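Local coordinates for Alpha/beta hydrolase fold protein (Sphaerobacter thermophilus, PDB 3R0V) that is probably a hydrolase of the alpha/beta hydrolase fold, with a D-malate molecule bound in its pocket in this crystal, at residues R127-L141 with D149-V161. Numbering follows the deposited sequence.
With MLT (D-malate), chain F.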
ATOM      1  N   ARG A 127      -3.725   5.756 -18.463  1.00 15.07           N
ATOM      2  CA  ARG A 127      -3.050   4.563 -17.962  1.00 15.91           C
ATOM      3  C   ARG A 127      -3.037   3.504 -19.051  1.00 16.59           C
ATOM      4  O   ARG A 127      -4.072   3.221 -19.649  1.00 18.30           O
ATOM      5  CB  ARG A 127      -3.748   4.006 -16.727  1.00 15.48           C
ATOM      6  CG  ARG A 127      -3.017   2.807 -16.160  1.00 15.06           C
ATOM      7  CD  ARG A 127      -3.618   2.347 -14.870  1.00 17.44           C
ATOM      8  NE  ARG A 127      -2.893   1.212 -14.316  1.00 15.45           N
ATOM      9  CZ  ARG A 127      -3.104   0.730 -13.096  1.00 14.42           C
ATOM     10  NH1 ARG A 127      -4.010   1.299 -12.300  1.00 13.48           N
ATOM     11  NH2 ARG A 127      -2.415  -0.307 -12.667  1.00 15.41           N
ATOM     12  N   PRO A 128      -1.869   2.904 -19.311  1.00 20.28           N
ATOM     13  CA  PRO A 128      -1.804   1.819 -20.299  1.00 20.83           C
ATOM     14  C   PRO A 128      -2.759   0.681 -19.913  1.00 17.69           C
ATOM     15  O   PRO A 128      -2.900   0.402 -18.736  1.00 17.45           O
ATOM     16  CB  PRO A 128      -0.349   1.343 -20.197  1.00 24.50           C
ATOM     17  CG  PRO A 128       0.392   2.471 -19.574  1.00 26.70           C
ATOM     18  CD  PRO A 128      -0.570   3.170 -18.672  1.00 21.38           C
ATOM     19  N   PRO A 129      -3.425   0.048 -20.892  1.00 16.05           N
ATOM     20  CA  PRO A 129      -4.285  -1.084 -20.531  1.00 18.53           C
ATOM     21  C   PRO A 129      -3.482  -2.229 -19.918  1.00 17.17           C
ATOM     22  O   PRO A 129      -2.367  -2.511 -20.360  1.00 21.22           O
ATOM     23  CB  PRO A 129      -4.899  -1.512 -21.873  1.00 23.47           C
ATOM     24  CG  PRO A 129      -4.057  -0.868 -22.920  1.00 25.87           C
ATOM     25  CD  PRO A 129      -3.487   0.370 -22.327  1.00 22.06           C
ATOM     26  N   VAL A 130      -4.032  -2.854 -18.888  1.00 15.64           N
ATOM     27  CA  VAL A 130      -3.435  -4.043 -18.302  1.00 13.73           C
ATOM     28  C   VAL A 130      -3.797  -5.202 -19.220  1.00 15.56           C
ATOM     29  O   VAL A 130      -4.940  -5.296 -19.662  1.00 17.28           O
ATOM     30  CB  VAL A 130      -4.011  -4.296 -16.900  1.00 15.33           C
ATOM     31  CG1 VAL A 130      -3.516  -5.619 -16.340  1.00 17.78           C
ATOM     32  CG2 VAL A 130      -3.672  -3.138 -15.958  1.00 15.80           C
ATOM     33  N   PRO A 131      -2.823  -6.069 -19.556  1.00 15.01           N
ATOM     34  CA  PRO A 131      -3.162  -7.155 -20.479  1.00 16.91           C
ATOM     35  C   PRO A 131      -4.314  -7.993 -19.935  1.00 15.82           C
ATOM     36  O   PRO A 131      -4.354  -8.271 -18.746  1.00 16.48           O
ATOM     37  CB  PRO A 131      -1.886  -7.998 -20.505  1.00 20.61           C
ATOM     38  CG  PRO A 131      -0.789  -7.047 -20.151  1.00 19.96           C
ATOM     39  CD  PRO A 131      -1.407  -6.098 -19.152  1.00 15.12           C
ATOM     40  N   PRO A 132      -5.249  -8.408 -20.807  1.00 18.79           N
ATOM     41  CA  PRO A 132      -6.363  -9.235 -20.331  1.00 19.87           C
ATOM     42  C   PRO A 132      -5.908 -10.560 -19.713  1.00 18.99           C
ATOM     43  O   PRO A 132      -6.643 -11.134 -18.914  1.00 25.71           O
ATOM     44  CB  PRO A 132      -7.173  -9.486 -21.605  1.00 23.68           C
ATOM     45  CG  PRO A 132      -6.895  -8.288 -22.445  1.00 26.64           C
ATOM     46  CD  PRO A 132      -5.439  -7.978 -22.202  1.00 24.08           C
ATOM     47  N   ASP A 133      -4.716 -11.025 -20.070  1.00 17.34           N
ATOM     48  CA  ASP A 133      -4.194 -12.280 -19.526  1.00 17.68           C
ATOM     49  C   ASP A 133      -3.252 -12.069 -18.336  1.00 16.55           C
ATOM     50  O   ASP A 133      -2.502 -12.970 -17.958  1.00 16.11           O
ATOM     51  CB  ASP A 133      -3.508 -13.112 -20.623  1.00 20.59           C
ATOM     52  CG  ASP A 133      -2.225 -12.470 -21.143  1.00 26.97           C
ATOM     53  OD1 ASP A 133      -2.102 -11.230 -21.108  1.00 29.11           O
ATOM     54  OD2 ASP A 133      -1.332 -13.212 -21.601  1.00 35.68           O
ATOM     55  N   TYR A 134      -3.307 -10.885 -17.738  1.00 15.27           N
ATOM     56  CA  TYR A 134      -2.386 -10.551 -16.654  1.00 13.14           C
ATOM     57  C   TYR A 134      -2.339 -11.607 -15.545  1.00 13.99           C
ATOM     58  O   TYR A 134      -1.267 -12.081 -15.180  1.00 13.51           O
ATOM     59  CB  TYR A 134      -2.734  -9.184 -16.050  1.00 15.10           C
ATOM     60  CG  TYR A 134      -1.821  -8.804 -14.911  1.00 11.81           C
ATOM     61  CD1 TYR A 134      -0.598  -8.188 -15.160  1.00 11.50           C
ATOM     62  CD2 TYR A 134      -2.157  -9.094 -13.586  1.00 14.81           C
ATOM     63  CE1 TYR A 134       0.261  -7.857 -14.121  1.00 13.10           C
ATOM     64  CE2 TYR A 134      -1.301  -8.755 -12.535  1.00 16.43           C
ATOM     65  CZ  TYR A 134      -0.094  -8.148 -12.816  1.00 16.53           C
ATOM     66  OH  TYR A 134       0.760  -7.817 -11.790  1.00 18.18           O
ATOM     67  N   GLN A 135      -3.489 -11.993 -15.013  1.00 14.60           N
ATOM     68  CA  GLN A 135      -3.516 -12.947 -13.907  1.00 14.29           C
ATOM     69  C   GLN A 135      -2.914 -14.292 -14.318  1.00 13.58           C
ATOM     70  O   GLN A 135      -2.116 -14.874 -13.592  1.00 15.23           O
ATOM     71  CB  GLN A 135      -4.954 -13.132 -13.404  1.00 17.13           C
ATOM     72  CG  GLN A 135      -5.134 -14.180 -12.311  1.00 21.69           C
ATOM     73  CD  GLN A 135      -6.580 -14.283 -11.851  1.00 33.74           C
ATOM     74  OE1 GLN A 135      -7.431 -13.497 -12.264  1.00 39.07           O
ATOM     75  NE2 GLN A 135      -6.860 -15.252 -10.990  1.00 40.78           N
ATOM     76  N   THR A 136      -3.299 -14.766 -15.495  1.00 13.07           N
ATOM     77  CA  THR A 136      -2.817 -16.037 -16.009  1.00 15.23           C
ATOM     78  C   THR A 136      -1.299 -16.008 -16.207  1.00 14.10           C
ATOM     79  O   THR A 136      -0.597 -16.955 -15.845  1.00 14.62           O
ATOM     80  CB  THR A 136      -3.519 -16.389 -17.336  1.00 19.49           C
ATOM     81  OG1 THR A 136      -4.934 -16.442 -17.115  1.00 22.34           O
ATOM     82  CG2 THR A 136      -3.037 -17.733 -17.874  1.00 17.30           C
ATOM     83  N   ARG A 137      -0.791 -14.924 -16.784  1.00 13.15           N
ATOM     84  CA  ARG A 137       0.638 -14.840 -17.063  1.00 11.54           C
ATOM     85  C   ARG A 137       1.454 -14.735 -15.775  1.00 11.52           C
ATOM     86  O   ARG A 137       2.487 -15.388 -15.629  1.00 12.24           O
ATOM     87  CB  ARG A 137       0.925 -13.665 -18.005  1.00 12.05           C
ATOM     88  CG  ARG A 137       2.391 -13.380 -18.244  1.00 13.02           C
ATOM     89  CD  ARG A 137       3.121 -14.565 -18.870  1.00 13.97           C
ATOM     90  NE  ARG A 137       4.487 -14.182 -19.203  1.00 15.48           N
ATOM     91  CZ  ARG A 137       5.375 -15.001 -19.755  1.00 21.47           C
ATOM     92  NH1 ARG A 137       5.038 -16.255 -20.025  1.00 26.07           N
ATOM     93  NH2 ARG A 137       6.598 -14.568 -20.028  1.00 20.27           N
ATOM     94  N   LEU A 138       0.993 -13.904 -14.843  1.00 11.96           N
ATOM     95  CA  LEU A 138       1.663 -13.758 -13.567  1.00 11.36           C
ATOM     96  C   LEU A 138       1.747 -15.108 -12.852  1.00 13.03           C
ATOM     97  O   LEU A 138       2.800 -15.488 -12.339  1.00 12.24           O
ATOM     98  CB  LEU A 138       0.921 -12.735 -12.712  1.00 13.27           C
ATOM     99  CG  LEU A 138       1.420 -12.554 -11.278  1.00 11.81           C
ATOM    100  CD1 LEU A 138       2.874 -12.120 -11.253  1.00 14.26           C
ATOM    101  CD2 LEU A 138       0.513 -11.556 -10.533  1.00 14.00           C
ATOM    102  N   ASP A 139       0.632 -15.835 -12.826  1.00 13.23           N
ATOM    103  CA  ASP A 139       0.619 -17.152 -12.204  1.00 15.45           C
ATOM    104  C   ASP A 139       1.600 -18.097 -12.885  1.00 12.84           C
ATOM    105  O   ASP A 139       2.289 -18.869 -12.226  1.00 14.09           O
ATOM    106  CB  ASP A 139      -0.784 -17.764 -12.246  1.00 17.94           C
ATOM    107  CG  ASP A 139      -1.702 -17.207 -11.167  1.00 26.41           C
ATOM    108  OD1 ASP A 139      -1.202 -16.586 -10.199  1.00 28.17           O
ATOM    109  OD2 ASP A 139      -2.932 -17.409 -11.288  1.00 34.21           O
ATOM    110  N   ALA A 140       1.664 -18.027 -14.211  1.00 12.28           N
ATOM    111  CA  ALA A 140       2.547 -18.917 -14.971  1.00 12.56           C
ATOM    112  C   ALA A 140       4.019 -18.650 -14.657  1.00 13.91           C
ATOM    113  O   ALA A 140       4.817 -19.578 -14.487  1.00 14.64           O
ATOM    114  CB  ALA A 140       2.276 -18.782 -16.453  1.00 12.68           C
ATOM    115  N   LEU A 141       4.367 -17.371 -14.561  1.00 12.14           N
ATOM    116  CA  LEU A 141       5.735 -16.988 -14.226  1.00 10.85           C
ATOM    117  C   LEU A 141       6.093 -17.506 -12.842  1.00 12.17           C
ATOM    118  O   LEU A 141       7.167 -18.080 -12.638  1.00 12.90           O
ATOM    119  CB  LEU A 141       5.889 -15.464 -14.287  1.00 11.75           C
ATOM    120  CG  LEU A 141       5.836 -14.865 -15.701  1.00 10.10           C
ATOM    121  CD1 LEU A 141       5.788 -13.356 -15.594  1.00 13.24           C
ATOM    122  CD2 LEU A 141       7.026 -15.334 -16.547  1.00 14.81           C
ATOM    123  N   ASP A 149      11.153 -12.321 -13.126  1.00 11.08           N
ATOM    124  CA  ASP A 149      10.332 -12.007 -14.288  1.00 10.64           C
ATOM    125  C   ASP A 149       8.909 -11.637 -13.867  1.00 11.02           C
ATOM    126  O   ASP A 149       8.280 -10.802 -14.514  1.00 11.09           O
ATOM    127  CB  ASP A 149      10.320 -13.165 -15.285  1.00 12.20           C
ATOM    128  CG  ASP A 149      11.673 -13.393 -15.939  1.00 13.84           C
ATOM    129  OD1 ASP A 149      12.581 -12.561 -15.759  1.00 15.72           O
ATOM    130  OD2 ASP A 149      11.814 -14.409 -16.656  1.00 15.78           O
ATOM    131  N   ALA A 150       8.408 -12.245 -12.792  1.00 10.30           N
ATOM    132  CA  ALA A 150       7.098 -11.869 -12.253  1.00 10.54           C
ATOM    133  C   ALA A 150       7.089 -10.423 -11.760  1.00 10.20           C
ATOM    134  O   ALA A 150       6.153  -9.676 -12.028  1.00 11.39           O
ATOM    135  CB  ALA A 150       6.679 -12.817 -11.133  1.00 11.22           C
ATOM    136  N   VAL A 151       8.143 -10.017 -11.062  1.00 10.59           N
ATOM    137  CA  VAL A 151       8.253  -8.627 -10.627  1.00 10.95           C
ATOM    138  C   VAL A 151       8.325  -7.685 -11.829  1.00 10.90           C
ATOM    139  O   VAL A 151       7.640  -6.668 -11.855  1.00 12.27           O
ATOM    140  CB  VAL A 151       9.485  -8.410  -9.728  1.00 12.29           C
ATOM    141  CG1 VAL A 151       9.611  -6.931  -9.354  1.00 12.84           C
ATOM    142  CG2 VAL A 151       9.377  -9.271  -8.468  1.00 11.96           C
ATOM    143  N   THR A 152       9.154  -8.021 -12.816  1.00 10.61           N
ATOM    144  CA  THR A 152       9.271  -7.207 -14.016  1.00 11.63           C
ATOM    145  C   THR A 152       7.924  -7.062 -14.726  1.00 11.04           C
ATOM    146  O   THR A 152       7.564  -5.977 -15.183  1.00 12.19           O
ATOM    147  CB  THR A 152      10.291  -7.831 -14.966  1.00 11.97           C
ATOM    148  OG1 THR A 152      11.562  -7.857 -14.312  1.00 14.31           O
ATOM    149  CG2 THR A 152      10.404  -7.012 -16.249  1.00 14.18           C
ATOM    150  N   TYR A 153       7.178  -8.158 -14.787  1.00 10.47           N
ATOM    151  CA  TYR A 153       5.877  -8.179 -15.438  1.00 10.59           C
ATOM    152  C   TYR A 153       4.889  -7.308 -14.670  1.00 10.95           C
ATOM    153  O   TYR A 153       4.181  -6.498 -15.260  1.00 11.64           O
ATOM    154  CB  TYR A 153       5.371  -9.619 -15.574  1.00 12.26           C
ATOM    155  CG  TYR A 153       4.072  -9.757 -16.329  1.00 11.42           C
ATOM    156  CD1 TYR A 153       4.010  -9.536 -17.698  1.00 13.12           C
ATOM    157  CD2 TYR A 153       2.912 -10.139 -15.668  1.00 12.62           C
ATOM    158  CE1 TYR A 153       2.813  -9.679 -18.392  1.00 12.89           C
ATOM    159  CE2 TYR A 153       1.717 -10.292 -16.350  1.00 13.93           C
ATOM    160  CZ  TYR A 153       1.674 -10.050 -17.703  1.00 13.41           C
ATOM    161  OH  TYR A 153       0.493 -10.196 -18.391  1.00 17.28           O
ATOM    162  N   PHE A 154       4.841  -7.481 -13.351  1.00 10.25           N
ATOM    163  CA  PHE A 154       4.000  -6.615 -12.525  1.00  9.71           C
ATOM    164  C   PHE A 154       4.322  -5.134 -12.770  1.00 11.12           C
ATOM    165  O   PHE A 154       3.427  -4.315 -12.999  1.00 11.74           O
ATOM    166  CB  PHE A 154       4.190  -6.936 -11.040  1.00 11.90           C
ATOM    167  CG  PHE A 154       3.751  -5.820 -10.122  1.00 10.87           C
ATOM    168  CD1 PHE A 154       2.408  -5.549  -9.927  1.00 13.00           C
ATOM    169  CD2 PHE A 154       4.685  -5.032  -9.480  1.00 14.07           C
ATOM    170  CE1 PHE A 154       2.016  -4.517  -9.089  1.00 12.67           C
ATOM    171  CE2 PHE A 154       4.293  -3.997  -8.650  1.00 16.07           C
ATOM    172  CZ  PHE A 154       2.969  -3.746  -8.459  1.00 13.18           C
HETATM  173  N   MSE A 155       5.601  -4.780 -12.741  1.00 10.07           N
HETATM  174  CA  MSE A 155       5.958  -3.378 -12.878  0.54 11.84           C
HETATM  175  C   MSE A 155       5.650  -2.803 -14.243  1.00 12.11           C
HETATM  176  O   MSE A 155       5.136  -1.696 -14.338  1.00 13.04           O
HETATM  177  CB  MSE A 155       7.416  -3.164 -12.528  0.54 13.70           C
HETATM  178  CG  MSE A 155       7.659  -3.477 -11.090  0.54 12.24           C
HETATM  179 SE   MSE A 155       9.399  -2.937 -10.523  0.54 43.18          SE
HETATM  180  CE  MSE A 155       9.170  -3.376  -8.633  0.54 23.33           C
ATOM    181  N   THR A 156       5.953  -3.550 -15.299  1.00 11.38           N
ATOM    182  CA  THR A 156       5.748  -3.049 -16.653  1.00 11.81           C
ATOM    183  C   THR A 156       4.311  -3.157 -17.137  1.00 15.58           C
ATOM    184  O   THR A 156       3.802  -2.232 -17.776  1.00 21.43           O
ATOM    185  CB  THR A 156       6.653  -3.782 -17.661  1.00 14.23           C
ATOM    186  OG1 THR A 156       6.412  -5.200 -17.584  1.00 13.44           O
ATOM    187  CG2 THR A 156       8.121  -3.489 -17.379  1.00 14.36           C
ATOM    188  N   GLU A 157       3.664  -4.282 -16.857  1.00 12.28           N
ATOM    189  CA  GLU A 157       2.325  -4.529 -17.373  1.00 13.55           C
ATOM    190  C   GLU A 157       1.239  -4.296 -16.331  1.00 14.68           C
ATOM    191  O   GLU A 157       0.121  -3.930 -16.675  1.00 18.04           O
ATOM    192  CB  GLU A 157       2.222  -5.942 -17.961  1.00 14.20           C
ATOM    193  CG  GLU A 157       3.184  -6.197 -19.099  1.00 17.85           C
ATOM    194  CD  GLU A 157       3.008  -5.211 -20.238  1.00 27.26           C
ATOM    195  OE1 GLU A 157       1.867  -4.745 -20.474  1.00 24.41           O
ATOM    196  OE2 GLU A 157       4.024  -4.899 -20.896  1.00 36.97           O
ATOM    197  N   GLY A 158       1.567  -4.501 -15.061  1.00 12.42           N
ATOM    198  CA  GLY A 158       0.594  -4.292 -14.003  1.00 16.19           C
ATOM    199  C   GLY A 158       0.416  -2.823 -13.695  1.00 15.80           C
ATOM    200  O   GLY A 158      -0.715  -2.331 -13.614  1.00 16.46           O
ATOM    201  N   VAL A 159       1.524  -2.113 -13.515  1.00 12.43           N
ATOM    202  CA  VAL A 159       1.438  -0.700 -13.145  1.00 14.20           C
ATOM    203  C   VAL A 159       2.137   0.281 -14.108  1.00 16.01           C
ATOM    204  O   VAL A 159       2.344   1.443 -13.769  1.00 17.99           O
ATOM    205  CB  VAL A 159       1.869  -0.463 -11.680  1.00 15.70           C
ATOM    206  CG1 VAL A 159       0.817  -1.048 -10.729  1.00 16.85           C
ATOM    207  CG2 VAL A 159       3.236  -1.075 -11.404  1.00 15.66           C
ATOM    208  N   GLY A 160       2.495  -0.188 -15.302  1.00 14.01           N
ATOM    209  CA  GLY A 160       2.875   0.708 -16.389  1.00 17.93           C
ATOM    210  C   GLY A 160       4.199   1.445 -16.271  1.00 14.14           C
ATOM    211  O   GLY A 160       4.344   2.535 -16.823  1.00 19.47           O
ATOM    212  N   VAL A 161       5.164   0.870 -15.562  1.00 13.54           N
ATOM    213  CA  VAL A 161       6.474   1.494 -15.410  1.00 15.02           C
ATOM    214  C   VAL A 161       7.281   1.228 -16.677  1.00 14.95           C
ATOM    215  O   VAL A 161       7.278   0.108 -17.186  1.00 15.18           O
ATOM    216  CB  VAL A 161       7.223   0.913 -14.201  1.00 14.92           C
ATOM    217  CG1 VAL A 161       8.579   1.584 -14.036  1.00 20.51           C
ATOM    218  CG2 VAL A 161       6.388   1.052 -12.926  1.00 15.59           C
TER
HETATM  219  C1  MLT F 264       1.750  -0.919  -5.906  1.00  9.81           C
HETATM  220  O1  MLT F 264       1.676  -1.226  -4.672  1.00 16.30           O
HETATM  221  O2  MLT F 264       0.751  -0.637  -6.567  1.00 25.71           O
HETATM  222  C2  MLT F 264       3.116  -0.890  -6.534  1.00 33.26           C
HETATM  223  O3  MLT F 264       4.112  -0.945  -5.532  1.00 41.83           O
HETATM  224  C3  MLT F 264       3.287   0.355  -7.395  1.00 36.68           C
HETATM  225  C4  MLT F 264       4.751   0.578  -7.708  1.00 41.47           C
HETATM  226  O4  MLT F 264       5.648  -0.081  -7.136  1.00 43.26           O
HETATM  227  O5  MLT F 264       5.087   1.433  -8.552  1.00 46.58           O
HETATM  228  O   HOH W   1      -0.142  -1.759 -18.136  1.00 33.52           O
HETATM  229  O   HOH W   2       0.793 -10.528 -21.123  1.00 20.69           O
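Y153 reaches from helix 149-158 into a hole formed by Y134, R137, L138 and L141, a knob-into-hole fit between two helices running nearly antiparallel (159°) with axes 9.3 Å apart. Its CB points toward helix 134-141, and the ring carries on into the hole because chi1 (-176°) turns CG away from the backbone N. R137 CG lies over one face in a CH-pi contact, 3.7 Å from the ring centroid; E157 CB, from its own helix, is over the other. The Y134 and Y153 rings lie nearly parallel, planes 14° apart, but hardly overlap, with Y134 CD1 3.3 Å from Y153 CE2. Further along, L141 CD1 packs on Y153 CB, and L138 CD1 meets A150 CB at 3.9 Å.

The stretched-out R127 side chain sends NH2 to G158 O (2.8 Å), in the carbonyl plane, while its NH1 bonds P120 O. One water joins D133 OD1 to Y153 OH. An alanine in place of Y153 would probably open a gap between Y134, R137, L138 and L141 and break this water link.

Helix 149-158 lines the D-malate pocket through F154, whose ring edge meets Y134 OH, and selenomethionine M155. Helix 185-192 packs on L138 and F154, helix 163-170 on M155. Both helices fall between strands 111-117 and 209-213 of the central sheet, probably within a helical cap, as in many alpha/beta hydrolases.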